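Local coordinates for protein 6-phospho-beta-d glycosidase (Streptococcus pyogenes, PDB 5FOO) that hydrolyses 6-phospho-beta-glucosides as a glycoside hydrolase of family 1, and probably retains the anomeric configuration in doing so, at residues Q18-F23 / L96-R101. The protein carries 1 engineered substitution. Sequence-based numbering, arbitrary orientation.
Sequences QSEGRF and LAYYNR. With JAZ (6-phosphocyclophellitol), chain G.
The carboxylate of E20 meets two neighbouring tyrosines, Y98 and Y99, on the helix 93-108. Y99 OH donates a very short hydrogen bond of 2.5 Å to E20 OE2, and this oxygen approaches the edge of the Y99 ring, near its plane; carboxylate and ring planes are turned 55° apart. The same OE2 lies 3.7 Å from Y98 CE2, approaching that ring obliquely, while E20 CG sits 3.8 Å from Y98 OH. The phenol of Y98 therefore flanks the acid chain through van der Waals contact, whereas that of Y99 grips its end. The tyrosines also pack on one another, Y98 CD2 standing 3.8 Å above the centre of the Y99 ring. With CG anti to the backbone N (chi1 178°), the Y98 ring is carried toward E20, while Y99, its CG anti to the carbonyl carbon, comes in with its hydroxyl at the carboxylate.

All three residues are buried, and the carboxylate has further partners. E20 OE1 forms a salt bridge with R81 and accepts a hydrogen bond from the side chain of Q78, which would favour the ionised acid; Y99 OH is also hydrogen-bonded to the backbone N of Q78, so that two bonds hold the hydroxyl. Just beyond E20 the chain leaves helical geometry at G21, whose phi is positive.

Two residues before E20, Q18 reaches the bound 6-phosphocyclophellitol. Its OE1 accepts a 2.8 Å hydrogen bond from O16 of the ligand, and its NE2 donates to ligand O15 at 3.0 Å; S15 OG bonds OE1 and the carbonyl O of W422 takes NE2, which fixes the flip of the amide. The pairing of one glutamine amide with two adjacent ring hydroxyls of the ligand is characteristic of the glycone site of family 1 (beta/alpha)8 barrels, here on the segment following the first barrel strand, 9-13, and joined through E20 to an outer helix.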
loop_
_atom_site.group_PDB
_atom_site.type_symbol
_atom_site.label_atom_id
_atom_site.label_comp_id
_atom_site.label_asym_id
_atom_site.label_seq_id
_atom_site.Cartn_x
_atom_site.Cartn_y
_atom_site.Cartn_z
ATOM N N GLN A 18 5.175 5.181 8.904
ATOM C CA GLN A 18 6.525 4.797 8.596
ATOM C C GLN A 18 7.452 6.003 8.520
ATOM O O GLN A 18 8.660 5.826 8.581
ATOM C CB GLN A 18 6.561 4.029 7.313
ATOM C CG GLN A 18 5.760 2.751 7.393
ATOM C CD GLN A 18 5.731 2.005 6.096
ATOM O OE1 GLN A 18 4.783 2.148 5.295
ATOM N NE2 GLN A 18 6.739 1.137 5.887
ATOM N N SER A 19 6.902 7.230 8.397
ATOM C CA SER A 19 7.720 8.384 8.214
ATOM C C SER A 19 7.629 9.396 9.360
ATOM O O SER A 19 8.618 10.048 9.651
ATOM C CB SER A 19 7.346 9.045 6.872
ATOM O OG SER A 19 5.979 9.479 6.892
ATOM N N GLU A 20 6.450 9.569 9.966
ATOM C CA GLU A 20 6.200 10.753 10.806
ATOM C C GLU A 20 6.931 10.777 12.125
ATOM O O GLU A 20 7.491 11.808 12.517
ATOM C CB GLU A 20 4.715 10.892 11.137
ATOM C CG GLU A 20 3.826 11.390 9.994
ATOM C CD GLU A 20 2.335 11.280 10.279
ATOM O OE1 GLU A 20 1.970 11.099 11.492
ATOM O OE2 GLU A 20 1.513 11.432 9.311
ATOM N N GLY A 21 6.893 9.644 12.825
ATOM C CA GLY A 21 7.189 9.637 14.270
ATOM C C GLY A 21 5.899 9.880 15.039
ATOM O O GLY A 21 4.904 10.305 14.456
ATOM N N ARG A 22 5.910 9.575 16.334
ATOM C CA ARG A 22 4.745 9.743 17.197
ATOM C C ARG A 22 4.687 11.108 17.869
ATOM O O ARG A 22 3.817 11.343 18.680
ATOM C CB ARG A 22 4.725 8.656 18.234
ATOM C CG ARG A 22 4.443 7.285 17.598
ATOM C CD ARG A 22 4.298 6.196 18.700
ATOM N NE ARG A 22 3.285 6.523 19.700
ATOM C CZ ARG A 22 3.094 5.916 20.881
ATOM N NH1 ARG A 22 3.825 4.866 21.311
ATOM N NH2 ARG A 22 2.157 6.380 21.677
ATOM N N PHE A 23 5.573 12.017 17.473
ATOM C CA PHE A 23 5.610 13.350 18.002
ATOM C C PHE A 23 4.236 13.925 17.927
ATOM O O PHE A 23 3.695 13.889 16.857
ATOM C CB PHE A 23 6.519 14.221 17.170
ATOM C CG PHE A 23 7.925 13.726 17.115
ATOM C CD1 PHE A 23 8.783 13.959 18.157
ATOM C CD2 PHE A 23 8.396 13.035 15.978
ATOM C CE1 PHE A 23 10.097 13.503 18.096
ATOM C CE2 PHE A 23 9.703 12.601 15.919
ATOM C CZ PHE A 23 10.544 12.838 16.973
ATOM N N LEU A 96 -4.624 18.332 12.721
ATOM C CA LEU A 96 -5.158 19.124 11.630
ATOM C C LEU A 96 -4.083 20.094 11.125
ATOM O O LEU A 96 -3.806 20.111 9.921
ATOM C CB LEU A 96 -6.408 19.908 12.100
ATOM C CG LEU A 96 -7.084 20.837 11.115
ATOM C CD1 LEU A 96 -7.520 19.976 9.930
ATOM C CD2 LEU A 96 -8.206 21.721 11.786
ATOM N N ALA A 97 -3.485 20.882 12.029
ATOM C CA ALA A 97 -2.360 21.788 11.668
ATOM C C ALA A 97 -1.230 20.994 11.018
ATOM O O ALA A 97 -0.647 21.496 10.083
ATOM C CB ALA A 97 -1.821 22.544 12.887
ATOM N N TYR A 98 -0.963 19.744 11.479
ATOM C CA TYR A 98 0.102 18.911 10.863
ATOM C C TYR A 98 -0.209 18.540 9.395
ATOM O O TYR A 98 0.625 18.727 8.521
ATOM C CB TYR A 98 0.503 17.645 11.676
ATOM C CG TYR A 98 1.553 16.876 10.930
ATOM C CD1 TYR A 98 2.849 17.372 10.804
ATOM C CD2 TYR A 98 1.249 15.708 10.247
ATOM C CE1 TYR A 98 3.802 16.714 10.055
ATOM C CE2 TYR A 98 2.196 15.039 9.506
ATOM C CZ TYR A 98 3.478 15.539 9.413
ATOM O OH TYR A 98 4.422 14.893 8.637
ATOM N N TYR A 99 -1.403 18.049 9.105
ATOM C CA TYR A 99 -1.734 17.617 7.733
ATOM C C TYR A 99 -1.918 18.857 6.803
ATOM O O TYR A 99 -1.569 18.834 5.598
ATOM C CB TYR A 99 -2.897 16.585 7.725
ATOM C CG TYR A 99 -2.416 15.268 8.303
ATOM C CD1 TYR A 99 -1.434 14.539 7.643
ATOM C CD2 TYR A 99 -2.902 14.768 9.546
ATOM C CE1 TYR A 99 -0.944 13.373 8.168
ATOM C CE2 TYR A 99 -2.410 13.599 10.084
ATOM C CZ TYR A 99 -1.425 12.917 9.404
ATOM O OH TYR A 99 -0.871 11.770 9.933
ATOM N N ASN A 100 -2.312 19.984 7.400
ATOM C CA ASN A 100 -2.314 21.232 6.626
ATOM C C ASN A 100 -0.873 21.631 6.226
ATOM O O ASN A 100 -0.679 22.032 5.087
ATOM C CB ASN A 100 -3.099 22.335 7.315
ATOM C CG ASN A 100 -4.598 22.228 7.052
ATOM O OD1 ASN A 100 -5.013 21.851 5.946
ATOM N ND2 ASN A 100 -5.426 22.519 8.089
ATOM N N ARG A 101 0.110 21.426 7.116
ATOM C CA ARG A 101 1.543 21.680 6.789
ATOM C C ARG A 101 1.970 20.769 5.633
ATOM O O ARG A 101 2.497 21.254 4.652
ATOM C CB ARG A 101 2.483 21.461 7.998
ATOM C CG ARG A 101 2.612 22.581 9.018
ATOM C CD ARG A 101 3.447 22.189 10.268
ATOM N NE ARG A 101 4.751 21.590 9.913
ATOM C CZ ARG A 101 5.357 20.584 10.578
ATOM N NH1 ARG A 101 4.835 20.056 11.669
ATOM N NH2 ARG A 101 6.509 20.123 10.155
HETATM C C2 JAZ G . 6.427 -1.500 2.991
HETATM C C3 JAZ G . 5.206 -0.649 2.582
HETATM C C4 JAZ G . 4.197 -1.493 1.810
HETATM C C5 JAZ G . 4.797 -2.124 0.562
HETATM C C6 JAZ G . 6.067 -2.872 0.902
HETATM C C7 JAZ G . 7.054 -2.021 1.702
HETATM C C8 JAZ G . 8.391 -2.726 1.914
HETATM O O9 JAZ G . 8.136 -3.891 2.693
HETATM P P10 JAZ G . 9.263 -4.420 3.680
HETATM O O11 JAZ G . 8.628 -5.591 4.344
HETATM O O12 JAZ G . 9.821 -3.330 4.495
HETATM O O13 JAZ G . 10.380 -4.827 2.822
HETATM O O14 JAZ G . 5.741 -4.092 1.582
HETATM O O15 JAZ G . 7.409 -0.696 3.654
HETATM O O16 JAZ G . 4.610 -0.195 3.771
HETATM O O17 JAZ G . 3.067 -0.708 1.470
#